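Processed glycerol phosphate lipoteichoic acid synthase 2 (PDB 2W8D) belongs to the alkaline phosphatase clan through its sulfatase-type domain, which holds a magnesium ion at a buried site. Local coordinates at residues Y36-S41 / K192-S197; D86-M91 / V254-H259. All coordinates share one frame; numbering follows the deposited sequence.

Contact 1. Residues Y36-S41 / K192-S197; sequences YVSLES and KFITLS. With MG (magnesium ion), chain C.
Tyr-36, Val-37 and Ser-38 lie beside Lys-192, Phe-193 and Ile-194 as paired parallel strands, their directions 17° apart. Phe-193 binds the neighbouring strand through both of its backbone groups. Phe-193 N donates to Tyr-36 O at 2.8 Å, and Ser-38 N donates to Phe-193 O at 2.9 Å. Thr-195 N continues the ladder with a longer bond to Ser-38 O.

The side chain of Thr-195 adds two more bonds. OG1 sits between the backbone N and the carbonyl carbon (chi1 65°), which turns it to segment 36-41. It donates to Ser-38 O at 2.7 Å, in the carbonyl plane and on a lone pair. It also accepts from Glu-40 N at 3.0 Å, in a nearly straight bond of 166°. Ser-38 O is thus gripped twice by one residue, and the same hydroxyl holds the N-H of Glu-40, the metal ligand.

Glu-40 chelates the magnesium ion with both oxygens, OE1 at 2.2 Å and OE2 at 2.1 Å. Ser-41 OG donates to the anti lone pair of OE2. Two waters each lie within hydrogen-bonding distance of Glu-40 OE1 and Thr-195 O, and one also of Ser-38 OG. Lys-192 NZ forms salt bridges with Glu-88 and Glu-92.

Van der Waals contacts accompany these bonds. Val-37 CG1 meets Thr-195 CG2 at 4.1 Å, the two side chains crossing at about a right angle. On the face of Tyr-36 and Lys-192, Ser-38 CB touches Ile-194 CD1 at 4.0 Å. Phe-193 packs on helix 171-183.

Placing a metal ligand just past the C-terminal end of a parallel strand in the central sheet is characteristic of the alkaline phosphatase clan.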
loop_
_atom_site.group_PDB
_atom_site.type_symbol
_atom_site.label_atom_id
_atom_site.label_comp_id
_atom_site.label_asym_id
_atom_site.label_seq_id
_atom_site.Cartn_x
_atom_site.Cartn_y
_atom_site.Cartn_z
ATOM N N TYR A 36 3.871 3.388 -8.464
ATOM C CA TYR A 36 3.492 2.555 -7.346
ATOM C C TYR A 36 3.395 1.134 -7.858
ATOM O O TYR A 36 2.925 0.912 -8.984
ATOM C CB TYR A 36 2.113 2.965 -6.783
ATOM C CG TYR A 36 2.103 4.013 -5.722
ATOM C CD1 TYR A 36 2.069 5.364 -6.043
ATOM C CD2 TYR A 36 2.033 3.657 -4.378
ATOM C CE1 TYR A 36 2.001 6.354 -5.050
ATOM C CE2 TYR A 36 1.968 4.634 -3.368
ATOM C CZ TYR A 36 1.959 5.981 -3.727
ATOM O OH TYR A 36 1.902 6.935 -2.741
ATOM N N VAL A 37 3.794 0.180 -7.027
ATOM C CA VAL A 37 3.561 -1.246 -7.269
ATOM C C VAL A 37 2.913 -1.900 -6.062
ATOM O O VAL A 37 3.477 -1.896 -4.979
ATOM C CB VAL A 37 4.854 -2.035 -7.561
ATOM C CG1 VAL A 37 4.499 -3.474 -7.893
ATOM C CG2 VAL A 37 5.656 -1.350 -8.704
ATOM N N SER A 38 1.719 -2.446 -6.260
ATOM C CA SER A 38 1.030 -3.200 -5.244
ATOM C C SER A 38 1.432 -4.658 -5.362
ATOM O O SER A 38 1.100 -5.319 -6.347
ATOM C CB SER A 38 -0.486 -3.046 -5.439
ATOM O OG SER A 38 -1.218 -4.018 -4.712
ATOM N N LEU A 39 2.139 -5.151 -4.341
ATOM C CA LEU A 39 2.669 -6.527 -4.248
ATOM C C LEU A 39 1.654 -7.420 -3.580
ATOM O O LEU A 39 1.564 -7.457 -2.339
ATOM C CB LEU A 39 3.931 -6.515 -3.404
ATOM C CG LEU A 39 5.038 -5.587 -3.902
ATOM C CD1 LEU A 39 6.189 -5.517 -2.929
ATOM C CD2 LEU A 39 5.546 -6.032 -5.270
ATOM N N GLU A 40 0.876 -8.130 -4.384
ATOM C CA GLU A 40 -0.278 -8.891 -3.922
ATOM C C GLU A 40 0.037 -9.867 -2.777
ATOM O O GLU A 40 0.930 -10.744 -2.917
ATOM C CB GLU A 40 -0.850 -9.690 -5.111
ATOM C CG GLU A 40 -2.163 -10.417 -4.864
ATOM C CD GLU A 40 -3.218 -9.578 -4.154
ATOM O OE1 GLU A 40 -3.674 -8.538 -4.714
ATOM O OE2 GLU A 40 -3.586 -9.961 -3.013
ATOM N N SER A 41 -0.715 -9.724 -1.674
ATOM C CA SER A 41 -0.734 -10.697 -0.568
ATOM C C SER A 41 0.641 -10.964 0.047
ATOM O O SER A 41 0.841 -11.996 0.680
ATOM C CB SER A 41 -1.320 -12.026 -1.044
ATOM O OG SER A 41 -2.695 -11.929 -1.371
ATOM N N LYS A 192 0.225 3.397 -11.252
ATOM C CA LYS A 192 -0.024 2.307 -10.323
ATOM C C LYS A 192 0.001 0.988 -11.059
ATOM O O LYS A 192 -0.752 0.813 -12.027
ATOM C CB LYS A 192 -1.396 2.446 -9.641
ATOM C CG LYS A 192 -1.547 3.620 -8.656
ATOM C CD LYS A 192 -2.968 4.269 -8.765
ATOM C CE LYS A 192 -4.067 3.247 -8.606
ATOM N NZ LYS A 192 -3.878 2.485 -7.316
ATOM N N PHE A 193 0.846 0.065 -10.587
ATOM C CA PHE A 193 0.866 -1.293 -11.104
ATOM C C PHE A 193 0.288 -2.288 -10.094
ATOM O O PHE A 193 0.851 -2.499 -9.005
ATOM C CB PHE A 193 2.299 -1.677 -11.473
ATOM C CG PHE A 193 2.816 -0.977 -12.705
ATOM C CD1 PHE A 193 2.856 -1.634 -13.915
ATOM C CD2 PHE A 193 3.254 0.342 -12.646
ATOM C CE1 PHE A 193 3.329 -0.981 -15.060
ATOM C CE2 PHE A 193 3.732 0.979 -13.747
ATOM C CZ PHE A 193 3.780 0.327 -14.977
ATOM N N ILE A 194 -0.857 -2.876 -10.427
ATOM C CA ILE A 194 -1.510 -3.802 -9.499
ATOM C C ILE A 194 -1.246 -5.241 -9.939
ATOM O O ILE A 194 -1.816 -5.706 -10.934
ATOM C CB ILE A 194 -3.043 -3.553 -9.373
ATOM C CG1 ILE A 194 -3.380 -2.045 -9.318
ATOM C CG2 ILE A 194 -3.648 -4.401 -8.162
ATOM C CD1 ILE A 194 -2.853 -1.285 -8.097
ATOM N N THR A 195 -0.360 -5.926 -9.214
ATOM C CA THR A 195 0.017 -7.301 -9.544
ATOM C C THR A 195 -1.137 -8.220 -9.184
ATOM O O THR A 195 -1.984 -7.836 -8.407
ATOM C CB THR A 195 1.337 -7.752 -8.833
ATOM O OG1 THR A 195 1.174 -7.805 -7.389
ATOM C CG2 THR A 195 2.463 -6.804 -9.202
ATOM N N LEU A 196 -1.120 -9.438 -9.720
ATOM C CA LEU A 196 -2.192 -10.436 -9.618
ATOM C C LEU A 196 -1.775 -11.838 -9.183
ATOM O O LEU A 196 -2.608 -12.579 -8.630
ATOM C CB LEU A 196 -2.822 -10.628 -11.001
ATOM C CG LEU A 196 -3.973 -9.674 -11.279
ATOM C CD1 LEU A 196 -4.510 -9.851 -12.680
ATOM C CD2 LEU A 196 -5.071 -9.817 -10.190
ATOM N N SER A 197 -0.539 -12.229 -9.510
ATOM C CA SER A 197 -0.112 -13.614 -9.483
ATOM C C SER A 197 -0.041 -14.217 -8.072
ATOM O O SER A 197 -0.331 -15.387 -7.914
ATOM C CB SER A 197 1.253 -13.772 -10.176
ATOM O OG SER A 197 1.148 -13.827 -11.606
HETATM MG MG MG C . -4.781 -8.276 -2.787
HETATM O O HOH W 1 -1.851 -6.570 -5.767
HETATM O O HOH W 2 -4.646 -7.907 -7.258
#

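Contact 2. Residues D86-M91 / V254-H259; sequences DAEFMM and VMYGDH. With MG (magnesium ion), chain C.
Tyr-256 lays one face of its ring against Met-91, a selenomethionine in this model. SE stands over the CD2 and CE2 side, 4.2 Å from the ring centroid. CE reaches across to the CD1 and CE1 side, at 4.1 Å from the centroid. This is a Met-aromatic contact joined by a CH-pi contact. The bend at chi2 (-59°) sets SE over the ring, and a second bend at chi3 (132°) carries CE across the same face. Met-91 CG lies by the phenol end, 3.7 Å from Tyr-256 OH. The two side chains slide past each other in opposite directions.

Ala-87, one turn earlier in helix 86-93, meets the same ring obliquely. Its CB is 4.0 Å from Tyr-256 CE1 and 3.6 Å from Asp-258 O. No hydrogen bond joins the two segments. The contact packs this helix over the end of strand 251-257, at the metal site of the sulfatase-type domain. There Asp-258 OD2 binds the magnesium ion at 2.1 Å and His-259 NE2 binds it at 2.2 Å. Glu-40 and phosphorylated Thr-84, just ahead of the helix, belong to the same site.

Asp-258 OD1 accepts a hydrogen bond from Ser-41 N. Glu-88 brings CG near Tyr-256 OH, while its carboxylate is held by a hydrogen bond with Tyr-143 and a salt bridge to Arg-139.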
loop_
_atom_site.group_PDB
_atom_site.type_symbol
_atom_site.label_atom_id
_atom_site.label_comp_id
_atom_site.label_asym_id
_atom_site.label_seq_id
_atom_site.Cartn_x
_atom_site.Cartn_y
_atom_site.Cartn_z
ATOM N N ASP A 86 -9.033 -1.450 -0.811
ATOM C CA ASP A 86 -8.832 -0.727 0.454
ATOM C C ASP A 86 -7.427 -0.161 0.523
ATOM O O ASP A 86 -7.275 0.994 0.825
ATOM C CB ASP A 86 -9.036 -1.641 1.687
ATOM C CG ASP A 86 -10.488 -1.881 2.010
ATOM O OD1 ASP A 86 -11.343 -1.317 1.269
ATOM O OD2 ASP A 86 -10.778 -2.641 3.001
ATOM N N ALA A 87 -6.387 -0.957 0.248
ATOM C CA ALA A 87 -5.030 -0.397 0.231
ATOM C C ALA A 87 -4.860 0.682 -0.873
ATOM O O ALA A 87 -4.268 1.732 -0.631
ATOM C CB ALA A 87 -3.960 -1.490 0.162
ATOM N N GLU A 88 -5.408 0.473 -2.061
ATOM C CA GLU A 88 -5.325 1.548 -3.111
ATOM C C GLU A 88 -6.019 2.833 -2.647
ATOM O O GLU A 88 -5.537 3.953 -2.897
ATOM C CB GLU A 88 -5.975 1.142 -4.445
ATOM C CG GLU A 88 -5.383 -0.065 -5.111
ATOM C CD GLU A 88 -6.045 -0.298 -6.464
ATOM O OE1 GLU A 88 -5.983 0.631 -7.324
ATOM O OE2 GLU A 88 -6.643 -1.393 -6.635
ATOM N N PHE A 89 -7.149 2.685 -1.975
ATOM C CA PHE A 89 -7.876 3.861 -1.497
ATOM C C PHE A 89 -7.051 4.719 -0.535
ATOM O O PHE A 89 -7.071 5.945 -0.596
ATOM C CB PHE A 89 -9.172 3.441 -0.777
ATOM C CG PHE A 89 -10.024 4.612 -0.360
ATOM C CD1 PHE A 89 -10.713 5.349 -1.313
ATOM C CD2 PHE A 89 -10.133 4.974 0.994
ATOM C CE1 PHE A 89 -11.533 6.420 -0.936
ATOM C CE2 PHE A 89 -10.928 6.060 1.386
ATOM C CZ PHE A 89 -11.630 6.783 0.410
HETATM N N MSE A 90 -6.332 4.045 0.346
HETATM C CA MSE A 90 -5.457 4.698 1.305
HETATM C C MSE A 90 -4.226 5.347 0.661
HETATM O O MSE A 90 -3.841 6.434 1.105
HETATM C CB MSE A 90 -5.080 3.720 2.412
HETATM C CG MSE A 90 -6.265 3.493 3.335
HETATM SE SE MSE A 90 -5.838 2.320 4.849
HETATM C CE MSE A 90 -6.054 0.621 3.952
HETATM N N MSE A 91 -3.640 4.705 -0.367
HETATM C CA MSE A 91 -2.494 5.274 -1.097
HETATM C C MSE A 91 -2.904 6.575 -1.741
HETATM O O MSE A 91 -2.143 7.519 -1.721
HETATM C CB MSE A 91 -1.962 4.361 -2.220
HETATM C CG MSE A 91 -1.472 3.003 -1.780
HETATM SE SE MSE A 91 -0.015 3.089 -0.472
HETATM C CE MSE A 91 -0.689 1.814 0.847
ATOM N N VAL A 254 7.634 3.154 -5.480
ATOM C CA VAL A 254 7.085 2.873 -4.164
ATOM C C VAL A 254 6.361 1.543 -4.258
ATOM O O VAL A 254 5.378 1.426 -5.007
ATOM C CB VAL A 254 5.954 3.890 -3.836
ATOM C CG1 VAL A 254 5.343 3.619 -2.454
ATOM C CG2 VAL A 254 6.413 5.318 -4.001
HETATM N N MSE A 255 6.781 0.559 -3.467
HETATM C CA MSE A 255 6.171 -0.767 -3.506
HETATM C C MSE A 255 5.702 -1.215 -2.163
HETATM O O MSE A 255 6.422 -1.086 -1.156
HETATM C CB MSE A 255 7.119 -1.807 -4.074
HETATM C CG MSE A 255 7.659 -1.374 -5.420
HETATM SE SE MSE A 255 8.680 -2.805 -6.210
HETATM C CE MSE A 255 10.195 -2.868 -4.937
ATOM N N TYR A 256 4.521 -1.819 -2.156
ATOM C CA TYR A 256 3.932 -2.252 -0.900
ATOM C C TYR A 256 3.153 -3.556 -1.021
ATOM O O TYR A 256 2.400 -3.767 -1.996
ATOM C CB TYR A 256 2.988 -1.154 -0.386
ATOM C CG TYR A 256 1.821 -0.886 -1.290
ATOM C CD1 TYR A 256 0.591 -1.468 -1.034
ATOM C CD2 TYR A 256 1.930 -0.027 -2.388
ATOM C CE1 TYR A 256 -0.509 -1.255 -1.872
ATOM C CE2 TYR A 256 0.840 0.187 -3.248
ATOM C CZ TYR A 256 -0.388 -0.409 -2.967
ATOM O OH TYR A 256 -1.522 -0.188 -3.747
ATOM N N GLY A 257 3.266 -4.397 0.006
ATOM C CA GLY A 257 2.350 -5.529 0.106
ATOM C C GLY A 257 0.977 -4.952 0.418
ATOM O O GLY A 257 0.876 -4.023 1.229
ATOM N N ASP A 258 -0.080 -5.460 -0.218
ATOM C CA ASP A 258 -1.413 -4.825 -0.005
ATOM C C ASP A 258 -2.125 -5.258 1.303
ATOM O O ASP A 258 -2.792 -4.446 1.953
ATOM C CB ASP A 258 -2.308 -4.932 -1.255
ATOM C CG ASP A 258 -2.594 -6.369 -1.667
ATOM O OD1 ASP A 258 -1.896 -7.306 -1.198
ATOM O OD2 ASP A 258 -3.558 -6.574 -2.441
ATOM N N HIS A 259 -1.938 -6.515 1.724
ATOM C CA HIS A 259 -2.568 -7.006 2.964
ATOM C C HIS A 259 -2.053 -8.394 3.183
ATOM O O HIS A 259 -1.265 -8.862 2.360
ATOM C CB HIS A 259 -4.097 -7.063 2.776
ATOM C CG HIS A 259 -4.479 -7.731 1.497
ATOM N ND1 HIS A 259 -4.457 -9.111 1.336
ATOM C CD2 HIS A 259 -4.787 -7.207 0.285
ATOM C CE1 HIS A 259 -4.797 -9.404 0.094
ATOM N NE2 HIS A 259 -4.988 -8.267 -0.570
HETATM MG MG MG C . -4.781 -8.276 -2.787
#

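Overall arrangement
Both contacts are buried in the core, with centres 8 Å apart, and both reach the magnesium ion. They share the central sheet, where strands 33-39 and 251-257 are neighbours. Contact 1 lies within that sheet and is mostly polar, built on backbone bonds, a threonine hydroxyl and waters. Contact 2 sets a helix against the sheet, buries about half as much surface and has no hydrogen bond across it. A probable backbone hydrogen bond between Leu-39 N and Tyr-256 O ties the two together. Contact 1 brings Glu-40 to the metal, and contact 2 brings Asp-258 and His-259. Along the chain their segments alternate.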